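Local coordinates for protein histidine acid phosphatase (Bifidobacterium longum subsp. infantis, PDB 6RXD) that probably removes phosphate groups from inositol polyphosphates such as phytate, and from 2,3-bisphosphoglycerate, as a histidine acid phosphatase of the MINPP1 subfamily, at residues Lys29-Tyr34 and Ser490-Leu495; Gly131-Gln136 and Lys152-Ala157; Leu379-Ala384 and Val392-Phe397. All coordinates share one frame; numbering follows the deposited sequence.

Contact 1 of 3, residues Lys29-Tyr34 and Ser490-Leu495; sequences KAPKGY and STWYKL
Ala30 and Pro31 pack over one face of the Trp492 indole. The methyl CB of Ala30 stands over the six-membered ring, 3.9 Å from its centroid and 16° off the ring normal. CD of Pro31 stands over the five-membered ring, 4.3 Å from that centroid. Both are CH-pi contacts made over the face. Ala30 CA also comes down on the indole and lies 3.7 Å from Trp492 CE2. The indole reaches this position because its CG is anti to the carbonyl carbon (chi1 -64°), which turns the ring toward the 29-34 loop. The carbonyl O of Lys29 approaches Trp492 NE1 obliquely, at 3.5 Å. NE1 has a weak hydrogen bond to Ser28 OG, the residue before Lys29. The backbone N of Trp492 donates to Ser490 OG at 3.0 Å with an angle of 164°. This closes an ST turn. Ser490 OG also lies at the edge of the indole, in its plane. Pro31 to Tyr34 form a type II beta turn, closed by Tyr34 N to Pro31 O, and the chain then enters strand 34-44. Tyr451 meets Trp492 edge-to-face, and Ile467 touches both Pro31 and Trp492. The contact therefore joins an N-terminal loop to a C-terminal segment by apolar and CH-pi packing on a buried tryptophan, with shape and dispersion as its main source of attraction.

Contact 2 of 3, residues Gly131-Gln136 and Lys152-Ala157; sequences GTIAYQ and KGFNEA
Ile133 and Phe154 make the apolar part of this contact. Their side chains come from opposite directions, one from the strand and one from the helix. The methyl CD1 of Ile133 reaches the far end of the phenyl ring, 3.7 Å from Phe154 CE2 and 3.8 Å from Phe154 CZ. It approaches the ring obliquely. Phe154 has CG anti to the backbone N (chi1 -175°), which carries the ring off the helix toward the strand. Tyr135 adds a second touch at the base of the same side chain. Its OH lies 4.0 Å from Phe154 CB and equally near CG.

The polar part runs through one water. The water donates to Asn155 OD1 at 2.6 Å. It also lies 3.3 Å from Tyr135 OH, at the edge of the tyrosine ring and in its plane, in a weak hydrogen bond. The water thus links helix and strand, though only weakly on the tyrosine side. An alanine in place of Phe154 would probably leave Ile133 CD1 without its aromatic partner and open a gap beside the tyrosine hydroxyl.

Phe123 of helix 120-129 meets Phe154 edge-to-face, and Leu162 touches both Ile133 and Phe154. Tyr135 also packs on Glu151, a zinc ligand in another structure of this protein. Helix 141-157 thereby lies against one face of the central sheet, over strand 132-137, whose neighbours there are strands 181-183 and 391-398.

Contact 3 of 3, residues Leu379-Ala384 and Val392-Phe397; sequences LNTIDA and VATFRF
Thr394 and Arg396 are the strand residues that meet Thr381 of the helix. Thr394 comes first along the strand. Its OG1 is 4.2 Å from Thr381 CB, a loose approach. Both threonine hydroxyls are hydrogen-bonded to Tyr38 OH, so Tyr38 of strand 34-44 links helix and strand. Thr394 sends its other branch elsewhere: CG2 is anti to the backbone N and lies over the centre of the Arg396 guanidinium, 3.7 Å above its plane. This methyl backs one face of the charged group.

Phe395 points its side chain to the other side of the strand, where it packs on Ile133 and meets the ring of Phe150.

Arg396 returns to the helix side. Its chain is extended from CG to NE (chi2 167°, chi3 -178°), and this carries the guanidinium across to Thr381. Thr381 and Arg396 approach from opposite directions. Thr381 OG1 sits at the guanidinium edge, near its plane, 3.4 Å from NH2. The methyl CG2 of Thr381 is 3.7 Å from the same nitrogen. Thr381 OG1 is also hydrogen-bonded to the carbonyl O of Asp377, one helical turn earlier. The stronger partners of Arg396 are carboxylates. NH2 makes a salt bridge to Asp377, and NH1 makes one to Glu40 and a hydrogen bond to Ser41 O. These acids probably balance the buried charge, and they help fix the rotation of the group.

Helix 372-386 leads through a short connection into strand 391-398. That strand runs parallel to both of its neighbours, 34-44 and 132-137. The arrangement is a helix packed on the parallel part of the central sheet, as expected for the alpha/beta core of the histidine phosphatase superfamily.

In the fold
All three contacts reach the same mixed sheet. Contact 1 joins segments near the two ends of the chain, and contacts 2 and 3 follow one another in the sequence between them. Contacts 2 and 3 have centres about 13 Å apart and share neighbouring parallel strands, 132-137 and 391-398. Phe395 packs there on Tyr135. Their helices, 141-157 and 372-386, lie on opposite faces of the sheet. Contact 1 is about 18 Å from contact 3, centre to centre, and about 24 Å from contact 2. Leu495 touches Leu379, Ile382 and Asp383, so the C-terminal helix 495-501 packs on helix 372-386. Two local helix-strand contacts and one long-range closure thus belong to one alpha/beta core.

Contact 1 of 3, residues Lys29-Tyr34 and Ser490-Leu495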
loop_
_atom_site.group_PDB
_atom_site.type_symbol
_atom_site.label_atom_id
_atom_site.label_comp_id
_atom_site.label_asym_id
_atom_site.label_seq_id
_atom_site.Cartn_x
_atom_site.Cartn_y
_atom_site.Cartn_z
ATOM N N LYS A 29 11.207 -6.345 25.213
ATOM C CA LYS A 29 12.657 -6.242 25.316
ATOM C C LYS A 29 13.310 -7.559 24.892
ATOM O O LYS A 29 12.798 -8.639 25.174
ATOM C CB LYS A 29 13.070 -5.916 26.756
ATOM C CG LYS A 29 12.346 -4.714 27.356
ATOM C CD LYS A 29 12.458 -3.490 26.458
ATOM C CE LYS A 29 11.909 -2.241 27.138
ATOM N NZ LYS A 29 11.949 -1.068 26.217
ATOM N N ALA A 30 14.452 -7.466 24.224
ATOM C CA ALA A 30 15.208 -8.656 23.872
ATOM C C ALA A 30 15.682 -9.338 25.149
ATOM O O ALA A 30 15.852 -8.677 26.184
ATOM C CB ALA A 30 16.389 -8.285 22.986
ATOM N N PRO A 31 15.886 -10.664 25.091
ATOM C CA PRO A 31 16.350 -11.394 26.274
ATOM C C PRO A 31 17.687 -10.877 26.798
ATOM O O PRO A 31 18.482 -10.288 26.053
ATOM C CB PRO A 31 16.490 -12.839 25.776
ATOM C CG PRO A 31 16.436 -12.760 24.279
ATOM C CD PRO A 31 15.605 -11.564 23.959
ATOM N N LYS A 32 17.910 -11.086 28.093
ATOM C CA LYS A 32 19.118 -10.639 28.777
ATOM C C LYS A 32 20.394 -10.967 28.006
ATOM O O LYS A 32 20.578 -12.089 27.544
ATOM C CB LYS A 32 19.180 -11.270 30.176
ATOM C CG LYS A 32 20.425 -10.918 30.971
ATOM C CD LYS A 32 20.361 -11.507 32.375
ATOM C CE LYS A 32 21.439 -10.907 33.266
ATOM N NZ LYS A 32 21.389 -9.415 33.235
ATOM N N GLY A 33 21.267 -9.977 27.858
ATOM C CA GLY A 33 22.552 -10.190 27.212
ATOM C C GLY A 33 22.574 -9.816 25.743
ATOM O O GLY A 33 23.643 -9.759 25.130
ATOM N N TYR A 34 21.398 -9.569 25.172
ATOM C CA TYR A 34 21.301 -9.228 23.749
ATOM C C TYR A 34 21.166 -7.721 23.535
ATOM O O TYR A 34 20.375 -7.063 24.209
ATOM C CB TYR A 34 20.131 -9.991 23.096
ATOM C CG TYR A 34 20.394 -11.481 22.967
ATOM C CD1 TYR A 34 20.724 -12.041 21.739
ATOM C CD2 TYR A 34 20.334 -12.318 24.080
ATOM C CE1 TYR A 34 20.974 -13.404 21.607
ATOM C CE2 TYR A 34 20.587 -13.692 23.957
ATOM C CZ TYR A 34 20.917 -14.217 22.725
ATOM O OH TYR A 34 21.175 -15.570 22.597
ATOM N N SER A 490 8.009 -15.728 23.821
ATOM C CA SER A 490 8.839 -14.712 23.182
ATOM C C SER A 490 8.381 -14.451 21.755
ATOM O O SER A 490 7.833 -15.345 21.097
ATOM C CB SER A 490 10.302 -15.157 23.166
ATOM O OG SER A 490 11.130 -14.165 22.588
ATOM N N THR A 491 8.604 -13.218 21.297
ATOM C CA THR A 491 8.406 -12.846 19.895
ATOM C C THR A 491 9.732 -12.640 19.178
ATOM O O THR A 491 9.765 -12.083 18.079
ATOM C CB THR A 491 7.576 -11.556 19.764
ATOM O OG1 THR A 491 8.142 -10.553 20.610
ATOM C CG2 THR A 491 6.137 -11.805 20.172
ATOM N N TRP A 492 10.828 -13.072 19.805
ATOM C CA TRP A 492 12.145 -13.043 19.179
ATOM C C TRP A 492 12.481 -14.420 18.616
ATOM O O TRP A 492 12.177 -15.436 19.240
ATOM C CB TRP A 492 13.215 -12.611 20.192
ATOM C CG TRP A 492 12.996 -11.220 20.675
ATOM C CD1 TRP A 492 12.142 -10.816 21.670
ATOM C CD2 TRP A 492 13.623 -10.033 20.177
ATOM N NE1 TRP A 492 12.195 -9.451 21.811
ATOM C CE2 TRP A 492 13.098 -8.945 20.906
ATOM C CE3 TRP A 492 14.573 -9.785 19.177
ATOM C CZ2 TRP A 492 13.496 -7.621 20.675
ATOM C CZ3 TRP A 492 14.970 -8.476 18.946
ATOM C CH2 TRP A 492 14.433 -7.409 19.695
ATOM N N TYR A 493 13.130 -14.434 17.447
ATOM C CA TYR A 493 13.454 -15.671 16.734
ATOM C C TYR A 493 14.903 -15.667 16.279
ATOM O O TYR A 493 15.406 -14.643 15.794
ATOM C CB TYR A 493 12.589 -15.781 15.481
ATOM C CG TYR A 493 11.117 -15.891 15.754
ATOM C CD1 TYR A 493 10.476 -17.112 15.649
ATOM C CD2 TYR A 493 10.368 -14.777 16.131
ATOM C CE1 TYR A 493 9.113 -17.227 15.890
ATOM C CE2 TYR A 493 8.992 -14.883 16.377
ATOM C CZ TYR A 493 8.382 -16.108 16.254
ATOM O OH TYR A 493 7.032 -16.228 16.485
ATOM N N LYS A 494 15.560 -16.820 16.380
ATOM C CA LYS A 494 16.923 -16.952 15.868
ATOM C C LYS A 494 16.963 -16.739 14.360
ATOM O O LYS A 494 16.042 -17.149 13.636
ATOM C CB LYS A 494 17.480 -18.337 16.167
ATOM C CG LYS A 494 17.937 -18.552 17.597
ATOM C CD LYS A 494 18.744 -19.850 17.674
ATOM C CE LYS A 494 19.184 -20.150 19.112
ATOM N NZ LYS A 494 19.912 -21.465 19.216
ATOM N N LEU A 495 18.037 -16.109 13.893
ATOM C CA LEU A 495 18.232 -15.908 12.460
ATOM C C LEU A 495 18.278 -17.245 11.721
ATOM O O LEU A 495 17.739 -17.377 10.619
ATOM C CB LEU A 495 19.515 -15.115 12.210
ATOM C CG LEU A 495 19.871 -14.831 10.747
ATOM C CD1 LEU A 495 18.826 -13.958 10.089
ATOM C CD2 LEU A 495 21.239 -14.169 10.677
#

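Contact 2 of 3, residues Gly131-Gln136 and Lys152-Ala157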
loop_
_atom_site.group_PDB
_atom_site.type_symbol
_atom_site.label_atom_id
_atom_site.label_comp_id
_atom_site.label_asym_id
_atom_site.label_seq_id
_atom_site.Cartn_x
_atom_site.Cartn_y
_atom_site.Cartn_z
ATOM N N GLY A 131 28.458 3.723 11.917
ATOM C CA GLY A 131 27.470 2.853 11.299
ATOM C C GLY A 131 26.691 3.639 10.265
ATOM O O GLY A 131 26.427 4.821 10.478
ATOM N N THR A 132 26.332 3.009 9.149
ATOM C CA THR A 132 25.656 3.743 8.081
ATOM C C THR A 132 24.221 3.283 7.836
ATOM O O THR A 132 23.841 2.142 8.146
ATOM C CB THR A 132 26.448 3.710 6.756
ATOM O OG1 THR A 132 26.554 2.360 6.296
ATOM C CG2 THR A 132 27.850 4.291 6.959
ATOM N N ILE A 133 23.433 4.187 7.266
ATOM C CA ILE A 133 22.023 3.923 6.984
ATOM C C ILE A 133 21.807 3.904 5.472
ATOM O O ILE A 133 22.252 4.814 4.768
ATOM C CB ILE A 133 21.148 5.030 7.594
ATOM C CG1 ILE A 133 21.269 5.032 9.122
ATOM C CG2 ILE A 133 19.686 4.880 7.173
ATOM C CD1 ILE A 133 20.545 6.191 9.793
ATOM N N ALA A 134 21.133 2.877 4.963
ATOM C CA ALA A 134 20.840 2.814 3.525
ATOM C C ALA A 134 19.373 3.091 3.277
ATOM O O ALA A 134 18.517 2.408 3.831
ATOM C CB ALA A 134 21.224 1.449 2.954
ATOM N N TYR A 135 19.086 4.101 2.458
ATOM C CA TYR A 135 17.718 4.396 2.042
ATOM C C TYR A 135 17.518 3.866 0.635
ATOM O O TYR A 135 18.370 4.066 -0.231
ATOM C CB TYR A 135 17.476 5.910 2.050
ATOM C CG TYR A 135 17.282 6.507 3.425
ATOM C CD1 TYR A 135 16.067 6.380 4.085
ATOM C CD2 TYR A 135 18.301 7.215 4.054
ATOM C CE1 TYR A 135 15.871 6.926 5.335
ATOM C CE2 TYR A 135 18.113 7.767 5.320
ATOM C CZ TYR A 135 16.893 7.617 5.944
ATOM O OH TYR A 135 16.677 8.154 7.191
ATOM N N GLN A 136 16.404 3.181 0.399
ATOM C CA GLN A 136 16.135 2.633 -0.925
ATOM C C GLN A 136 14.708 2.895 -1.338
ATOM O O GLN A 136 13.815 2.933 -0.496
ATOM C CB GLN A 136 16.372 1.121 -0.948
ATOM C CG GLN A 136 17.800 0.722 -0.618
ATOM C CD GLN A 136 18.019 -0.781 -0.687
ATOM O OE1 GLN A 136 17.092 -1.552 -0.953
ATOM N NE2 GLN A 136 19.251 -1.202 -0.439
ATOM N N LYS A 152 13.178 12.859 6.862
ATOM C CA LYS A 152 13.010 14.095 7.616
ATOM C C LYS A 152 12.588 13.843 9.059
ATOM O O LYS A 152 13.136 14.439 9.984
ATOM C CB LYS A 152 11.985 14.985 6.923
ATOM C CG LYS A 152 11.773 16.326 7.580
ATOM C CD LYS A 152 10.865 17.181 6.714
ATOM C CE LYS A 152 11.235 17.028 5.243
ATOM N NZ LYS A 152 10.440 17.920 4.354
ATOM N N GLY A 153 11.614 12.955 9.247
ATOM C CA GLY A 153 11.159 12.607 10.578
ATOM C C GLY A 153 12.240 11.930 11.396
ATOM O O GLY A 153 12.406 12.231 12.577
ATOM N N PHE A 154 12.962 11.006 10.771
ATOM C CA PHE A 154 14.044 10.298 11.436
ATOM C C PHE A 154 15.109 11.289 11.889
ATOM O O PHE A 154 15.606 11.218 13.022
ATOM C CB PHE A 154 14.650 9.274 10.467
ATOM C CG PHE A 154 15.701 8.382 11.080
ATOM C CD1 PHE A 154 15.375 7.099 11.502
ATOM C CD2 PHE A 154 17.023 8.811 11.194
ATOM C CE1 PHE A 154 16.334 6.267 12.048
ATOM C CE2 PHE A 154 17.991 7.981 11.745
ATOM C CZ PHE A 154 17.643 6.707 12.170
ATOM N N ASN A 155 15.472 12.208 11.003
ATOM C CA ASN A 155 16.508 13.182 11.325
ATOM C C ASN A 155 16.088 14.190 12.394
ATOM O O ASN A 155 16.910 14.594 13.213
ATOM C CB ASN A 155 16.977 13.914 10.067
ATOM C CG ASN A 155 17.820 13.035 9.167
ATOM O OD1 ASN A 155 18.442 12.073 9.623
ATOM N ND2 ASN A 155 17.851 13.365 7.877
ATOM N N GLU A 156 14.820 14.597 12.386
ATOM C CA GLU A 156 14.319 15.498 13.418
ATOM C C GLU A 156 14.368 14.808 14.780
ATOM O O GLU A 156 14.795 15.400 15.771
ATOM C CB GLU A 156 12.892 15.965 13.094
ATOM C CG GLU A 156 12.449 17.239 13.823
ATOM C CD GLU A 156 11.955 16.991 15.240
ATOM O OE1 GLU A 156 11.729 15.819 15.602
ATOM O OE2 GLU A 156 11.781 17.973 15.992
ATOM N N ALA A 157 13.943 13.547 14.826
ATOM C CA ALA A 157 13.911 12.808 16.084
ATOM C C ALA A 157 15.308 12.590 16.673
ATOM O O ALA A 157 15.466 12.475 17.886
ATOM C CB ALA A 157 13.194 11.467 15.897
HETATM O O HOH W 1 19.233 10.038 8.138
#

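Contact 3 of 3, residues Leu379-Ala384 and Val392-Phe397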
loop_
_atom_site.group_PDB
_atom_site.type_symbol
_atom_site.label_atom_id
_atom_site.label_comp_id
_atom_site.label_asym_id
_atom_site.label_seq_id
_atom_site.Cartn_x
_atom_site.Cartn_y
_atom_site.Cartn_z
ATOM N N LEU A 379 16.856 -10.985 4.541
ATOM C CA LEU A 379 17.774 -11.870 5.252
ATOM C C LEU A 379 19.222 -11.542 4.906
ATOM O O LEU A 379 20.096 -11.532 5.777
ATOM C CB LEU A 379 17.456 -13.334 4.930
ATOM C CG LEU A 379 16.090 -13.783 5.467
ATOM C CD1 LEU A 379 15.625 -15.065 4.788
ATOM C CD2 LEU A 379 16.115 -13.957 6.989
ATOM N N ASN A 380 19.475 -11.261 3.630
ATOM C CA ASN A 380 20.842 -11.006 3.175
ATOM C C ASN A 380 21.475 -9.765 3.797
ATOM O O ASN A 380 22.679 -9.740 4.044
ATOM C CB ASN A 380 20.900 -10.900 1.649
ATOM C CG ASN A 380 20.787 -12.246 0.960
ATOM O OD1 ASN A 380 21.023 -13.288 1.569
ATOM N ND2 ASN A 380 20.427 -12.229 -0.323
ATOM N N THR A 381 20.680 -8.724 4.017
ATOM C CA THR A 381 21.216 -7.509 4.621
ATOM C C THR A 381 21.508 -7.710 6.109
ATOM O O THR A 381 22.383 -7.041 6.669
ATOM C CB THR A 381 20.314 -6.263 4.403
ATOM O OG1 THR A 381 19.026 -6.493 4.974
ATOM C CG2 THR A 381 20.168 -5.928 2.924
ATOM N N ILE A 382 20.782 -8.623 6.752
ATOM C CA ILE A 382 21.122 -8.993 8.119
ATOM C C ILE A 382 22.482 -9.690 8.101
ATOM O O ILE A 382 23.373 -9.336 8.875
ATOM C CB ILE A 382 20.067 -9.912 8.760
ATOM C CG1 ILE A 382 18.751 -9.162 8.932
ATOM C CG2 ILE A 382 20.547 -10.414 10.126
ATOM C CD1 ILE A 382 17.575 -10.080 9.344
ATOM N N ASP A 383 22.650 -10.670 7.213
ATOM C CA ASP A 383 23.937 -11.355 7.093
ATOM C C ASP A 383 25.086 -10.373 6.852
ATOM O O ASP A 383 26.154 -10.501 7.459
ATOM C CB ASP A 383 23.913 -12.390 5.965
ATOM C CG ASP A 383 23.123 -13.629 6.314
ATOM O OD1 ASP A 383 22.974 -13.951 7.514
ATOM O OD2 ASP A 383 22.654 -14.297 5.364
ATOM N N ALA A 384 24.883 -9.394 5.973
ATOM C CA ALA A 384 25.950 -8.427 5.677
ATOM C C ALA A 384 26.432 -7.714 6.941
ATOM O O ALA A 384 27.627 -7.481 7.121
ATOM C CB ALA A 384 25.487 -7.408 4.646
ATOM N N VAL A 392 23.880 -0.357 9.348
ATOM C CA VAL A 392 23.109 -0.730 10.532
ATOM C C VAL A 392 21.603 -0.698 10.279
ATOM O O VAL A 392 20.819 -1.166 11.105
ATOM C CB VAL A 392 23.433 0.169 11.740
ATOM C CG1 VAL A 392 24.877 -0.020 12.171
ATOM C CG2 VAL A 392 23.153 1.638 11.422
ATOM N N ALA A 393 21.200 -0.137 9.146
ATOM C CA ALA A 393 19.775 -0.093 8.804
ATOM C C ALA A 393 19.551 0.026 7.312
ATOM O O ALA A 393 20.309 0.700 6.608
ATOM C CB ALA A 393 19.080 1.073 9.540
ATOM N N THR A 394 18.496 -0.629 6.828
ATOM C CA THR A 394 18.086 -0.470 5.445
ATOM C C THR A 394 16.615 -0.114 5.475
ATOM O O THR A 394 15.799 -0.913 5.939
ATOM C CB THR A 394 18.306 -1.765 4.643
ATOM O OG1 THR A 394 19.675 -2.179 4.776
ATOM C CG2 THR A 394 17.997 -1.538 3.171
ATOM N N PHE A 395 16.286 1.100 5.027
ATOM C CA PHE A 395 14.903 1.580 5.002
ATOM C C PHE A 395 14.433 1.653 3.550
ATOM O O PHE A 395 14.990 2.410 2.745
ATOM C CB PHE A 395 14.794 2.967 5.652
ATOM C CG PHE A 395 15.175 3.001 7.115
ATOM C CD1 PHE A 395 14.624 2.101 8.017
ATOM C CD2 PHE A 395 16.081 3.941 7.581
ATOM C CE1 PHE A 395 14.971 2.147 9.373
ATOM C CE2 PHE A 395 16.438 3.993 8.926
ATOM C CZ PHE A 395 15.878 3.096 9.826
ATOM N N ARG A 396 13.416 0.858 3.212
ATOM C CA ARG A 396 12.971 0.701 1.824
ATOM C C ARG A 396 11.559 1.231 1.648
ATOM O O ARG A 396 10.725 1.086 2.548
ATOM C CB ARG A 396 12.953 -0.783 1.429
ATOM C CG ARG A 396 14.258 -1.550 1.618
ATOM C CD ARG A 396 13.965 -3.028 1.495
ATOM N NE ARG A 396 15.138 -3.887 1.701
ATOM C CZ ARG A 396 15.528 -4.351 2.882
ATOM N NH1 ARG A 396 14.854 -4.035 3.981
ATOM N NH2 ARG A 396 16.598 -5.138 2.965
ATOM N N PHE A 397 11.296 1.810 0.474
ATOM C CA PHE A 397 10.014 2.457 0.182
ATOM C C PHE A 397 9.485 2.009 -1.163
ATOM O O PHE A 397 10.196 2.056 -2.163
ATOM C CB PHE A 397 10.175 3.981 0.245
ATOM C CG PHE A 397 10.619 4.444 1.591
ATOM C CD1 PHE A 397 9.688 4.789 2.556
ATOM C CD2 PHE A 397 11.972 4.412 1.935
ATOM C CE1 PHE A 397 10.087 5.155 3.826
ATOM C CE2 PHE A 397 12.384 4.772 3.204
ATOM C CZ PHE A 397 11.448 5.141 4.154
#